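Local coordinates for protein cellulose hydrolase (Bacillus licheniformis, PDB 4YZP) that is a family 5 endo-beta-1,4-glucanase that probably hydrolyses internal glucosidic bonds of cellulose, at residues F68-I73 with Q298-W303; F157-E162 with R192-G197; D229-W234 with Y272-A277; V410-T415 with M426-Y431. All coordinates share one frame; numbering follows the deposited sequence.

Interaction 1 (F68-I73 with Q298-W303)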
loop_
_atom_site.group_PDB
_atom_site.type_symbol
_atom_site.label_atom_id
_atom_site.label_comp_id
_atom_site.label_asym_id
_atom_site.label_seq_id
_atom_site.Cartn_x
_atom_site.Cartn_y
_atom_site.Cartn_z
ATOM N N PHE A 68 -1.440 -10.300 11.853
ATOM C CA PHE A 68 -2.637 -10.015 11.075
ATOM C C PHE A 68 -3.714 -11.012 11.425
ATOM O O PHE A 68 -3.424 -12.194 11.614
ATOM C CB PHE A 68 -2.330 -10.037 9.589
ATOM C CG PHE A 68 -1.457 -8.903 9.174
ATOM C CD1 PHE A 68 -2.022 -7.674 8.859
ATOM C CD2 PHE A 68 -0.077 -9.032 9.176
ATOM C CE1 PHE A 68 -1.228 -6.597 8.521
ATOM C CE2 PHE A 68 0.735 -7.954 8.833
ATOM C CZ PHE A 68 0.155 -6.729 8.504
ATOM N N LYS A 69 -4.950 -10.528 11.532
ATOM C CA LYS A 69 -6.053 -11.379 11.948
ATOM C C LYS A 69 -6.772 -11.932 10.722
ATOM O O LYS A 69 -7.463 -12.951 10.794
ATOM C CB LYS A 69 -7.029 -10.613 12.841
ATOM C CG LYS A 69 -6.467 -10.168 14.189
ATOM C CD LYS A 69 -7.611 -9.841 15.148
ATOM C CE LYS A 69 -7.122 -9.184 16.420
ATOM N NZ LYS A 69 -8.238 -8.898 17.392
ATOM N N SER A 70 -6.593 -11.268 9.588
ATOM C CA SER A 70 -7.270 -11.690 8.376
ATOM C C SER A 70 -6.371 -11.580 7.145
ATOM O O SER A 70 -5.401 -10.814 7.121
ATOM C CB SER A 70 -8.560 -10.875 8.163
ATOM O OG SER A 70 -8.322 -9.480 8.011
ATOM N N VAL A 71 -6.673 -12.390 6.136
ATOM C CA VAL A 71 -5.974 -12.269 4.862
ATOM C C VAL A 71 -6.964 -12.248 3.709
ATOM O O VAL A 71 -7.990 -12.948 3.712
ATOM C CB VAL A 71 -4.941 -13.406 4.641
ATOM C CG1 VAL A 71 -3.931 -13.460 5.793
ATOM C CG2 VAL A 71 -5.610 -14.756 4.453
ATOM N N ARG A 72 -6.675 -11.395 2.741
ATOM C CA ARG A 72 -7.446 -11.340 1.512
ATOM C C ARG A 72 -6.659 -12.080 0.448
ATOM O O ARG A 72 -5.481 -11.809 0.246
ATOM C CB ARG A 72 -7.704 -9.898 1.090
ATOM C CG ARG A 72 -8.572 -9.749 -0.192
ATOM C CD ARG A 72 -9.143 -8.360 -0.206
ATOM N NE ARG A 72 -9.985 -8.053 -1.379
ATOM C CZ ARG A 72 -9.557 -7.374 -2.432
ATOM N NH1 ARG A 72 -8.290 -6.966 -2.498
ATOM N NH2 ARG A 72 -10.390 -7.100 -3.427
ATOM N N ILE A 73 -7.319 -13.023 -0.216
ATOM C CA ILE A 73 -6.703 -13.816 -1.275
ATOM C C ILE A 73 -7.349 -13.481 -2.634
ATOM O O ILE A 73 -8.341 -14.091 -3.039
ATOM C CB ILE A 73 -6.846 -15.326 -0.973
ATOM C CG1 ILE A 73 -6.333 -15.622 0.451
ATOM C CG2 ILE A 73 -6.099 -16.165 -1.995
ATOM C CD1 ILE A 73 -6.408 -17.109 0.851
ATOM N N GLN A 298 -15.079 1.537 12.941
ATOM C CA GLN A 298 -15.407 0.108 12.877
ATOM C C GLN A 298 -15.379 -0.426 11.450
ATOM O O GLN A 298 -16.296 -1.135 11.017
ATOM C CB GLN A 298 -16.778 -0.161 13.505
ATOM C CG GLN A 298 -16.878 0.248 14.964
ATOM C CD GLN A 298 -18.299 0.176 15.479
ATOM O OE1 GLN A 298 -18.711 -0.816 16.081
ATOM N NE2 GLN A 298 -19.063 1.218 15.225
ATOM N N MET A 299 -14.318 -0.083 10.731
ATOM C CA MET A 299 -14.083 -0.627 9.404
ATOM C C MET A 299 -12.806 -1.461 9.412
ATOM O O MET A 299 -11.764 -1.018 9.917
ATOM C CB MET A 299 -13.981 0.496 8.371
ATOM C CG MET A 299 -15.222 1.339 8.309
ATOM S SD MET A 299 -14.846 2.899 7.491
ATOM C CE MET A 299 -16.465 3.666 7.547
ATOM N N VAL A 300 -12.888 -2.664 8.858
ATOM C CA VAL A 300 -11.736 -3.565 8.816
ATOM C C VAL A 300 -10.761 -3.140 7.730
ATOM O O VAL A 300 -11.092 -3.189 6.550
ATOM C CB VAL A 300 -12.160 -5.032 8.546
ATOM C CG1 VAL A 300 -10.938 -5.932 8.380
ATOM C CG2 VAL A 300 -13.057 -5.568 9.655
ATOM N N PRO A 301 -9.540 -2.739 8.114
ATOM C CA PRO A 301 -8.575 -2.342 7.077
ATOM C C PRO A 301 -7.702 -3.505 6.616
ATOM O O PRO A 301 -7.095 -4.176 7.447
ATOM C CB PRO A 301 -7.739 -1.280 7.785
ATOM C CG PRO A 301 -7.695 -1.767 9.226
ATOM C CD PRO A 301 -9.017 -2.516 9.473
ATOM N N MET A 302 -7.639 -3.740 5.310
ATOM C CA MET A 302 -6.837 -4.825 4.758
ATOM C C MET A 302 -5.763 -4.223 3.858
ATOM O O MET A 302 -6.060 -3.571 2.882
ATOM C CB MET A 302 -7.726 -5.820 3.998
ATOM C CG MET A 302 -8.892 -6.352 4.849
ATOM S SD MET A 302 -9.691 -7.842 4.205
ATOM C CE MET A 302 -8.522 -9.110 4.752
ATOM N N TRP A 303 -4.514 -4.455 4.235
ATOM C CA TRP A 303 -3.349 -3.773 3.665
ATOM C C TRP A 303 -3.019 -4.343 2.303
ATOM O O TRP A 303 -2.909 -5.565 2.185
ATOM C CB TRP A 303 -2.161 -3.978 4.613
ATOM C CG TRP A 303 -1.030 -2.984 4.565
ATOM C CD1 TRP A 303 -0.978 -1.796 3.894
ATOM C CD2 TRP A 303 0.205 -3.101 5.283
ATOM N NE1 TRP A 303 0.240 -1.168 4.135
ATOM C CE2 TRP A 303 0.976 -1.954 4.989
ATOM C CE3 TRP A 303 0.735 -4.073 6.141
ATOM C CZ2 TRP A 303 2.247 -1.747 5.528
ATOM C CZ3 TRP A 303 2.002 -3.867 6.669
ATOM C CH2 TRP A 303 2.738 -2.717 6.360
#
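M302 turns CG away from its own carbonyl carbon (chi1 -54°) and then bends at its end (chi3 80°), which carries CE across to S70 and R72. The two segments belong to the eight-stranded TIM barrel of the family 5 cellulases, as its second strand, 70-73, and its last, 299-303. They are not sheet neighbours. Strand 34-36 lies between them, and the axes come no closer than 7.7 Å, crossing at -57°. M302 reaches S70 and R72 inside the barrel, whereas F68 and W303 meet on its outer side. The methyl of M302 sits against the backbone as much as against side chains. CE is 3.7 Å from V71 C and 3.8 Å from R72 CB. The hydroxyl of S70, also near this methyl, is hydrogen-bonded to M31 O. The R72 guanidinium forms salt bridges with E158 and E271 and hydrogen bonds with N161 and N36.

A second apolar contact joins F68 to W303. The indole is stacked on Y272, and the F68 ring also meets W35. The benzene part of the indole is approached at its edge, near its plane. F68 CZ lies 3.6 Å from W303 CE3 and 3.9 Å from W303 CZ3.

Interaction 2 (F157-E162 with R192-G197)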
loop_
_atom_site.group_PDB
_atom_site.type_symbol
_atom_site.label_atom_id
_atom_site.label_comp_id
_atom_site.label_asym_id
_atom_site.label_seq_id
_atom_site.Cartn_x
_atom_site.Cartn_y
_atom_site.Cartn_z
ATOM N N PHE A 157 -16.831 -14.566 1.138
ATOM C CA PHE A 157 -16.795 -14.449 -0.319
ATOM C C PHE A 157 -16.896 -12.982 -0.709
ATOM O O PHE A 157 -17.803 -12.298 -0.245
ATOM C CB PHE A 157 -17.962 -15.182 -0.990
ATOM C CG PHE A 157 -17.951 -16.684 -0.849
ATOM C CD1 PHE A 157 -16.790 -17.375 -0.533
ATOM C CD2 PHE A 157 -19.131 -17.404 -1.054
ATOM C CE1 PHE A 157 -16.812 -18.766 -0.406
ATOM C CE2 PHE A 157 -19.171 -18.779 -0.949
ATOM C CZ PHE A 157 -18.004 -19.478 -0.613
ATOM N N GLU A 158 -16.007 -12.514 -1.574
ATOM C CA GLU A 158 -16.148 -11.176 -2.147
ATOM C C GLU A 158 -16.528 -11.278 -3.617
ATOM O O GLU A 158 -15.771 -11.835 -4.405
ATOM C CB GLU A 158 -14.854 -10.371 -1.999
ATOM C CG GLU A 158 -14.978 -8.983 -2.644
ATOM C CD GLU A 158 -13.665 -8.229 -2.686
ATOM O OE1 GLU A 158 -12.617 -8.846 -2.397
ATOM O OE2 GLU A 158 -13.692 -7.021 -3.032
ATOM N N ILE A 159 -17.672 -10.707 -3.993
ATOM C CA ILE A 159 -18.253 -10.935 -5.328
ATOM C C ILE A 159 -17.330 -10.563 -6.493
ATOM O O ILE A 159 -17.119 -11.364 -7.402
ATOM C CB ILE A 159 -19.593 -10.171 -5.480
ATOM C CG1 ILE A 159 -20.591 -10.690 -4.446
ATOM C CG2 ILE A 159 -20.151 -10.346 -6.868
ATOM C CD1 ILE A 159 -20.714 -12.197 -4.441
ATOM N N VAL A 160 -16.761 -9.370 -6.466
ATOM C CA VAL A 160 -15.905 -8.948 -7.572
ATOM C C VAL A 160 -15.028 -7.764 -7.147
ATOM O O VAL A 160 -15.459 -6.888 -6.397
ATOM C CB VAL A 160 -16.753 -8.598 -8.825
ATOM C CG1 VAL A 160 -17.761 -7.466 -8.513
ATOM C CG2 VAL A 160 -15.864 -8.228 -9.998
ATOM N N ASN A 161 -13.782 -7.775 -7.588
ATOM C CA ASN A 161 -12.862 -6.689 -7.290
ATOM C C ASN A 161 -13.015 -5.518 -8.265
ATOM O O ASN A 161 -12.973 -5.727 -9.477
ATOM C CB ASN A 161 -11.417 -7.182 -7.348
ATOM C CG ASN A 161 -10.434 -6.099 -6.971
ATOM O OD1 ASN A 161 -10.408 -5.682 -5.830
ATOM N ND2 ASN A 161 -9.631 -5.631 -7.932
ATOM N N GLU A 162 -13.136 -4.298 -7.731
ATOM C CA GLU A 162 -13.179 -3.059 -8.527
ATOM C C GLU A 162 -13.930 -3.202 -9.855
ATOM O O GLU A 162 -13.363 -2.999 -10.932
ATOM C CB GLU A 162 -11.747 -2.560 -8.763
ATOM C CG GLU A 162 -11.022 -2.279 -7.438
ATOM C CD GLU A 162 -9.631 -1.643 -7.581
ATOM O OE1 GLU A 162 -9.155 -1.452 -8.719
ATOM O OE2 GLU A 162 -9.010 -1.328 -6.536
ATOM N N ARG A 192 -23.144 -17.563 5.150
ATOM C CA ARG A 192 -21.783 -17.048 4.963
ATOM C C ARG A 192 -21.791 -15.560 4.645
ATOM O O ARG A 192 -22.637 -15.091 3.887
ATOM C CB ARG A 192 -21.067 -17.800 3.840
ATOM C CG ARG A 192 -19.586 -17.415 3.683
ATOM C CD ARG A 192 -18.872 -18.327 2.663
ATOM N NE ARG A 192 -19.188 -19.737 2.885
ATOM C CZ ARG A 192 -18.624 -20.482 3.828
ATOM N NH1 ARG A 192 -17.723 -19.947 4.645
ATOM N NH2 ARG A 192 -18.979 -21.757 3.977
ATOM N N LEU A 193 -20.865 -14.812 5.234
ATOM C CA LEU A 193 -20.763 -13.391 4.918
ATOM C C LEU A 193 -20.301 -13.195 3.493
ATOM O O LEU A 193 -19.343 -13.831 3.050
ATOM C CB LEU A 193 -19.796 -12.678 5.868
ATOM C CG LEU A 193 -20.244 -12.742 7.327
ATOM C CD1 LEU A 193 -19.137 -12.168 8.208
ATOM C CD2 LEU A 193 -21.549 -11.979 7.494
ATOM N N VAL A 194 -20.987 -12.299 2.792
ATOM C CA VAL A 194 -20.668 -11.994 1.408
ATOM C C VAL A 194 -20.400 -10.507 1.288
ATOM O O VAL A 194 -21.187 -9.685 1.785
ATOM C CB VAL A 194 -21.805 -12.419 0.469
ATOM C CG1 VAL A 194 -21.487 -12.011 -0.963
ATOM C CG2 VAL A 194 -22.019 -13.924 0.570
ATOM N N ILE A 195 -19.288 -10.177 0.628
ATOM C CA ILE A 195 -18.793 -8.808 0.549
ATOM C C ILE A 195 -19.159 -8.176 -0.783
ATOM O O ILE A 195 -18.803 -8.694 -1.844
ATOM C CB ILE A 195 -17.256 -8.763 0.727
ATOM C CG1 ILE A 195 -16.848 -9.434 2.041
ATOM C CG2 ILE A 195 -16.755 -7.330 0.653
ATOM C CD1 ILE A 195 -15.379 -9.814 2.071
ATOM N N VAL A 196 -19.881 -7.062 -0.716
ATOM C CA VAL A 196 -20.376 -6.374 -1.910
ATOM C C VAL A 196 -20.004 -4.906 -1.852
ATOM O O VAL A 196 -19.879 -4.331 -0.767
ATOM C CB VAL A 196 -21.907 -6.492 -2.038
ATOM C CG1 VAL A 196 -22.321 -7.941 -2.270
ATOM C CG2 VAL A 196 -22.580 -5.962 -0.782
ATOM N N GLY A 197 -19.851 -4.290 -3.022
ATOM C CA GLY A 197 -19.566 -2.870 -3.090
ATOM C C GLY A 197 -20.214 -2.229 -4.301
ATOM O O GLY A 197 -20.986 -2.862 -5.048
HETATM O O HOH W 1 -17.486 -7.280 -4.037
#
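F157 and R192 make the tight end of this contact. R192 CD lies over the centre of the F157 ring, 3.5 Å from the centroid and 9° off the ring normal, a CH-pi contact. The bend of the arginine at chi3 (-46°) turns its guanidinium aside, 37° from the ring plane. That group is held by N189 and by the carbonyls of K149, K151, S152 and L155. Replacing F157 by an alanine would remove the surface under R192 CD and is likely to open a gap facing I182 of helix 168-184.

Three backbone bonds join the two segments. F157 N donates to L193 O, I195 N to F157 O at 2.7 Å, and I159 N to I195 O at 3.2 Å. On the side facing the helix, I159 CD1 packs on V194 CG1 at 3.6 Å. On the other side, E158 CB rests 4.0 Å from I195 CB, its carboxylate turned to R72.

Past E158 the strands separate. The CA atoms of I159 and V196 are already 6.1 Å apart. Here a water takes over, accepting from V160 N and lying 2.9 Å from I195 O. Parallel strands 155-158 and 194-197, joined through helix 168-184, form a beta-alpha-beta crossover typical of the TIM barrel.

Interaction 3 (D229-W234 with Y272-A277)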
loop_
_atom_site.group_PDB
_atom_site.type_symbol
_atom_site.label_atom_id
_atom_site.label_comp_id
_atom_site.label_asym_id
_atom_site.label_seq_id
_atom_site.Cartn_x
_atom_site.Cartn_y
_atom_site.Cartn_z
ATOM N N ASP A 229 -1.652 10.819 -5.563
ATOM C CA ASP A 229 -0.313 11.286 -5.922
ATOM C C ASP A 229 0.647 11.197 -4.725
ATOM O O ASP A 229 1.861 11.080 -4.925
ATOM C CB ASP A 229 -0.336 12.710 -6.529
ATOM C CG ASP A 229 -1.195 13.699 -5.751
ATOM O OD1 ASP A 229 -2.055 13.275 -4.942
ATOM O OD2 ASP A 229 -1.017 14.920 -5.975
ATOM N N TYR A 230 0.129 11.194 -3.494
ATOM C CA TYR A 230 1.013 10.881 -2.371
ATOM C C TYR A 230 1.343 9.374 -2.324
ATOM O O TYR A 230 2.510 8.992 -2.262
ATOM C CB TYR A 230 0.436 11.316 -1.007
ATOM C CG TYR A 230 1.223 10.634 0.084
ATOM C CD1 TYR A 230 2.564 10.967 0.306
ATOM C CD2 TYR A 230 0.669 9.599 0.821
ATOM C CE1 TYR A 230 3.320 10.296 1.270
ATOM C CE2 TYR A 230 1.408 8.937 1.778
ATOM C CZ TYR A 230 2.727 9.289 1.993
ATOM O OH TYR A 230 3.447 8.597 2.948
ATOM N N VAL A 231 0.335 8.504 -2.352
ATOM C CA VAL A 231 0.643 7.090 -2.129
ATOM C C VAL A 231 1.509 6.534 -3.260
ATOM O O VAL A 231 2.279 5.600 -3.044
ATOM C CB VAL A 231 -0.630 6.217 -1.952
ATOM C CG1 VAL A 231 -1.397 6.657 -0.697
ATOM C CG2 VAL A 231 -1.528 6.243 -3.190
ATOM N N SER A 232 1.426 7.159 -4.438
ATOM C CA SER A 232 2.187 6.718 -5.604
ATOM C C SER A 232 3.460 7.536 -5.856
ATOM O O SER A 232 4.248 7.176 -6.727
ATOM C CB SER A 232 1.309 6.773 -6.856
ATOM O OG SER A 232 0.148 5.984 -6.699
ATOM N N ASN A 233 3.654 8.613 -5.087
ATOM C CA ASN A 233 4.705 9.615 -5.332
ATOM C C ASN A 233 4.681 10.127 -6.771
ATOM O O ASN A 233 5.662 10.029 -7.511
ATOM C CB ASN A 233 6.103 9.078 -4.991
ATOM C CG ASN A 233 7.179 10.167 -5.051
ATOM O OD1 ASN A 233 6.869 11.362 -5.134
ATOM N ND2 ASN A 233 8.440 9.758 -5.007
ATOM N N TRP A 234 3.541 10.677 -7.160
ATOM C CA TRP A 234 3.402 11.337 -8.445
ATOM C C TRP A 234 3.576 12.846 -8.291
ATOM O O TRP A 234 3.232 13.413 -7.253
ATOM C CB TRP A 234 2.021 11.019 -9.059
ATOM C CG TRP A 234 1.901 9.645 -9.644
ATOM C CD1 TRP A 234 2.732 8.580 -9.443
ATOM C CD2 TRP A 234 0.898 9.203 -10.566
ATOM N NE1 TRP A 234 2.294 7.499 -10.171
ATOM C CE2 TRP A 234 1.175 7.859 -10.873
ATOM C CE3 TRP A 234 -0.204 9.820 -11.164
ATOM C CZ2 TRP A 234 0.380 7.110 -11.743
ATOM C CZ3 TRP A 234 -0.989 9.080 -12.032
ATOM C CH2 TRP A 234 -0.693 7.738 -12.312
ATOM N N TYR A 272 -5.801 -0.730 0.960
ATOM C CA TYR A 272 -5.281 0.604 1.286
ATOM C C TYR A 272 -3.778 0.441 1.390
ATOM O O TYR A 272 -3.283 -0.681 1.468
ATOM C CB TYR A 272 -5.845 1.167 2.601
ATOM C CG TYR A 272 -5.189 0.535 3.810
ATOM C CD1 TYR A 272 -4.097 1.145 4.425
ATOM C CD2 TYR A 272 -5.606 -0.697 4.293
ATOM C CE1 TYR A 272 -3.464 0.566 5.500
ATOM C CE2 TYR A 272 -4.960 -1.301 5.406
ATOM C CZ TYR A 272 -3.891 -0.654 5.991
ATOM O OH TYR A 272 -3.226 -1.216 7.061
ATOM N N GLY A 273 -3.051 1.556 1.390
ATOM C CA GLY A 273 -1.615 1.502 1.632
ATOM C C GLY A 273 -0.818 2.318 0.632
ATOM O O GLY A 273 -1.351 2.788 -0.372
ATOM N N THR A 274 0.472 2.496 0.911
ATOM C CA THR A 274 1.321 3.229 -0.017
ATOM C C THR A 274 1.741 2.322 -1.167
ATOM O O THR A 274 1.799 1.093 -1.024
ATOM C CB THR A 274 2.552 3.841 0.691
ATOM O OG1 THR A 274 3.165 2.857 1.520
ATOM C CG2 THR A 274 2.112 5.014 1.556
ATOM N N LEU A 275 1.990 2.949 -2.316
ATOM C CA LEU A 275 2.259 2.258 -3.571
ATOM C C LEU A 275 3.530 2.796 -4.202
ATOM O O LEU A 275 3.572 3.044 -5.407
ATOM C CB LEU A 275 1.105 2.432 -4.556
ATOM C CG LEU A 275 -0.293 2.037 -4.083
ATOM C CD1 LEU A 275 -1.322 2.482 -5.110
ATOM C CD2 LEU A 275 -0.385 0.528 -3.845
ATOM N N GLY A 276 4.551 2.999 -3.381
ATOM C CA GLY A 276 5.826 3.482 -3.876
ATOM C C GLY A 276 6.354 4.643 -3.065
ATOM O O GLY A 276 7.545 4.958 -3.129
ATOM N N ALA A 277 5.475 5.291 -2.303
ATOM C CA ALA A 277 5.907 6.343 -1.391
ATOM C C ALA A 277 6.931 5.759 -0.429
ATOM O O ALA A 277 6.679 4.715 0.177
ATOM C CB ALA A 277 4.730 6.921 -0.637
HETATM O O HOH W 2 9.172 7.057 -3.929
#
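Y230 reaches T274 and A277 with the far end of its ring. Its CG stands opposite the backbone N (chi1 165°), so that CB sends the ring out alongside the loop. From CB the ring runs out to its CE atoms, where the contacts begin. CE1 and CZ lie beneath the methyl of A277, which sits over one face of the ring. A277 CB also lies 3.4 Å from Y230 O. CE2 meets T274 CG2 at 4.0 Å, coming in obliquely. At the tip, OH is 4.1 Å from T274 CG2. W240 and Y286 also meet this ring. With a serine in place of Y230 the ring would be gone, and the methyls of A277 and T274 would probably lose the surface they rest on.

The short helix 228-232 follows barrel strand 218-224, and the loop 272-277 follows strand 267-272, so two neighbouring loops of the TIM barrel meet here. The helix ends in a Schellman motif at N233, with N233 N bonded to Y230 O and W234 N to D229 O. V231 O is left to the loop and accepts twice, from L275 N at 2.8 Å and from A277 N at 3.3 Å. The donors approach from opposite faces of the carbonyl plane, each well out of it. V231 CB also packs at 3.8 Å against G273 O, a buried oxygen without a polar partner in the model. G276 has backbone angles (phi 131°) at which a CB would press on L275 O. One water accepts from N233 ND2 at 3.0 Å and donates to G276 O at 2.8 Å, while N233 ND2 also bonds A464 O.

Interaction 4 (V410-T415 with M426-Y431)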
loop_
_atom_site.group_PDB
_atom_site.type_symbol
_atom_site.label_atom_id
_atom_site.label_comp_id
_atom_site.label_asym_id
_atom_site.label_seq_id
_atom_site.Cartn_x
_atom_site.Cartn_y
_atom_site.Cartn_z
ATOM N N VAL A 410 24.261 4.864 7.165
ATOM C CA VAL A 410 23.578 4.727 8.448
ATOM C C VAL A 410 24.595 4.320 9.506
ATOM O O VAL A 410 25.146 3.222 9.441
ATOM C CB VAL A 410 22.430 3.685 8.393
ATOM C CG1 VAL A 410 21.752 3.567 9.745
ATOM C CG2 VAL A 410 21.425 4.055 7.332
ATOM N N LYS A 411 24.845 5.195 10.477
ATOM C CA LYS A 411 25.865 4.935 11.488
ATOM C C LYS A 411 25.280 4.332 12.760
ATOM O O LYS A 411 25.987 3.667 13.519
ATOM C CB LYS A 411 26.638 6.221 11.840
ATOM C CG LYS A 411 27.085 7.048 10.652
ATOM C CD LYS A 411 27.864 6.234 9.635
ATOM C CE LYS A 411 29.268 5.962 10.108
ATOM N NZ LYS A 411 30.095 5.300 9.055
ATOM N N ALA A 412 23.991 4.560 12.993
ATOM C CA ALA A 412 23.344 4.080 14.206
ATOM C C ALA A 412 21.841 4.092 14.026
ATOM O O ALA A 412 21.318 4.845 13.207
ATOM C CB ALA A 412 23.726 4.937 15.396
ATOM N N GLN A 413 21.149 3.270 14.804
ATOM C CA GLN A 413 19.699 3.362 14.860
ATOM C C GLN A 413 19.274 3.515 16.308
ATOM O O GLN A 413 19.684 2.727 17.173
ATOM C CB GLN A 413 19.052 2.134 14.234
ATOM C CG GLN A 413 19.329 1.988 12.757
ATOM C CD GLN A 413 18.571 0.822 12.156
ATOM O OE1 GLN A 413 18.797 -0.332 12.520
ATOM N NE2 GLN A 413 17.658 1.116 11.246
ATOM N N LEU A 414 18.486 4.547 16.586
ATOM C CA LEU A 414 17.968 4.743 17.931
ATOM C C LEU A 414 16.527 4.289 18.001
ATOM O O LEU A 414 15.680 4.761 17.252
ATOM C CB LEU A 414 18.084 6.204 18.364
ATOM C CG LEU A 414 19.518 6.743 18.392
ATOM C CD1 LEU A 414 19.551 8.120 19.008
ATOM C CD2 LEU A 414 20.436 5.793 19.141
ATOM N N THR A 415 16.250 3.374 18.916
ATOM C CA THR A 415 14.896 2.890 19.091
ATOM C C THR A 415 14.203 3.605 20.245
ATOM O O THR A 415 14.622 3.511 21.394
ATOM C CB THR A 415 14.885 1.380 19.339
ATOM O OG1 THR A 415 15.505 0.730 18.225
ATOM C CG2 THR A 415 13.458 0.872 19.490
ATOM N N MET A 426 14.850 5.620 14.727
ATOM C CA MET A 426 15.418 6.770 14.040
ATOM C C MET A 426 16.783 6.391 13.499
ATOM O O MET A 426 17.628 5.918 14.251
ATOM C CB MET A 426 15.539 7.974 14.979
ATOM C CG MET A 426 15.974 9.260 14.276
ATOM S SD MET A 426 16.044 10.687 15.388
ATOM C CE MET A 426 17.506 10.303 16.298
ATOM N N ASP A 427 16.982 6.562 12.198
ATOM C CA ASP A 427 18.294 6.315 11.600
ATOM C C ASP A 427 19.185 7.532 11.757
ATOM O O ASP A 427 18.778 8.638 11.416
ATOM C CB ASP A 427 18.176 5.984 10.110
ATOM C CG ASP A 427 17.698 4.572 9.858
ATOM O OD1 ASP A 427 17.256 3.914 10.818
ATOM O OD2 ASP A 427 17.747 4.129 8.685
ATOM N N ILE A 428 20.403 7.317 12.252
ATOM C CA ILE A 428 21.413 8.369 12.284
ATOM C C ILE A 428 22.287 8.235 11.051
ATOM O O ILE A 428 23.095 7.314 10.954
ATOM C CB ILE A 428 22.277 8.295 13.541
ATOM C CG1 ILE A 428 21.390 8.190 14.778
ATOM C CG2 ILE A 428 23.210 9.508 13.627
ATOM C CD1 ILE A 428 20.588 9.425 15.027
ATOM N N ILE A 429 22.127 9.159 10.113
ATOM C CA ILE A 429 22.765 9.034 8.811
ATOM C C ILE A 429 23.814 10.107 8.598
ATOM O O ILE A 429 23.524 11.300 8.644
ATOM C CB ILE A 429 21.730 9.108 7.666
ATOM C CG1 ILE A 429 20.643 8.048 7.866
ATOM C CG2 ILE A 429 22.415 8.944 6.321
ATOM C CD1 ILE A 429 19.552 8.083 6.812
ATOM N N LEU A 430 25.049 9.668 8.395
ATOM C CA LEU A 430 26.109 10.572 8.002
ATOM C C LEU A 430 26.022 10.707 6.489
ATOM O O LEU A 430 25.971 9.700 5.777
ATOM C CB LEU A 430 27.479 10.044 8.443
ATOM C CG LEU A 430 28.651 10.942 8.049
ATOM C CD1 LEU A 430 28.562 12.275 8.780
ATOM C CD2 LEU A 430 29.977 10.254 8.318
ATOM N N TYR A 431 25.938 11.932 5.993
ATOM C CA TYR A 431 25.868 12.115 4.552
ATOM C C TYR A 431 26.862 13.155 4.087
ATOM O O TYR A 431 27.457 13.872 4.892
ATOM C CB TYR A 431 24.450 12.505 4.108
ATOM C CG TYR A 431 24.105 13.975 4.253
ATOM C CD1 TYR A 431 23.702 14.495 5.474
ATOM C CD2 TYR A 431 24.157 14.837 3.158
ATOM C CE1 TYR A 431 23.369 15.840 5.613
ATOM C CE2 TYR A 431 23.834 16.185 3.286
ATOM C CZ TYR A 431 23.438 16.681 4.517
ATOM O OH TYR A 431 23.110 18.014 4.662
#
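K411 and A412 both face I428, and the backbone bonds follow from that. K411 N donates to I428 O at 2.8 Å, and I428 N donates to A412 O. Further along, L414 and M426 form a hydrogen-bonded pair, each N giving to the other's O. Q413 CA adds a CA-H...O contact to M426 O at 3.3 Å.

One side-chain hydrogen bond crosses the strands. Q413 and D427 lie side by side, and Q413 NE2 donates to D427 OD1 at 2.9 Å in a nearly straight bond (169°). It meets the syn side of the oxygen, 31° out of the carboxylate plane. D427 OD2 has a long, weak ion pair with K280.

Apolar contacts fall on both faces. A412, L414, M426 and I428 share one. L414 CD1 touches M426 CE at 4.0 Å, and A412 CB touches I428 CG1 at 4.1 Å. On the other face V410 CG2 meets I429 CG1. At the bulge, K411 CG packs on L430 CB at 3.7 Å, and a bend at chi2 (-53°) keeps CD beside it, while K411 NZ bonds Q407 O.

The whole is an antiparallel beta hairpin with a classic beta bulge, consistent with the E-set fold of a carbohydrate-binding X2 domain.

In the fold
Interactions 1, 2 and 3 belong to the TIM barrel, and interaction 4 to the X2 module later in the chain. Interaction 1 joins the second and eighth strands, so the other two fall between its segments. Interaction 2 comes first, at the fourth and fifth strands, then interaction 3, in loops after the sixth and seventh. Interactions 1 and 2 have centres 14 Å apart and are linked by R72. Interactions 1 and 3 touch where Y272 packs on P301, M302 and W303. Interaction 4 lies in a separate sheet, its nearest atoms about 14 Å from interaction 3, with a weak ion pair to K280 of the barrel. Three contacts thus tie the barrel together; the fourth belongs to the attached module.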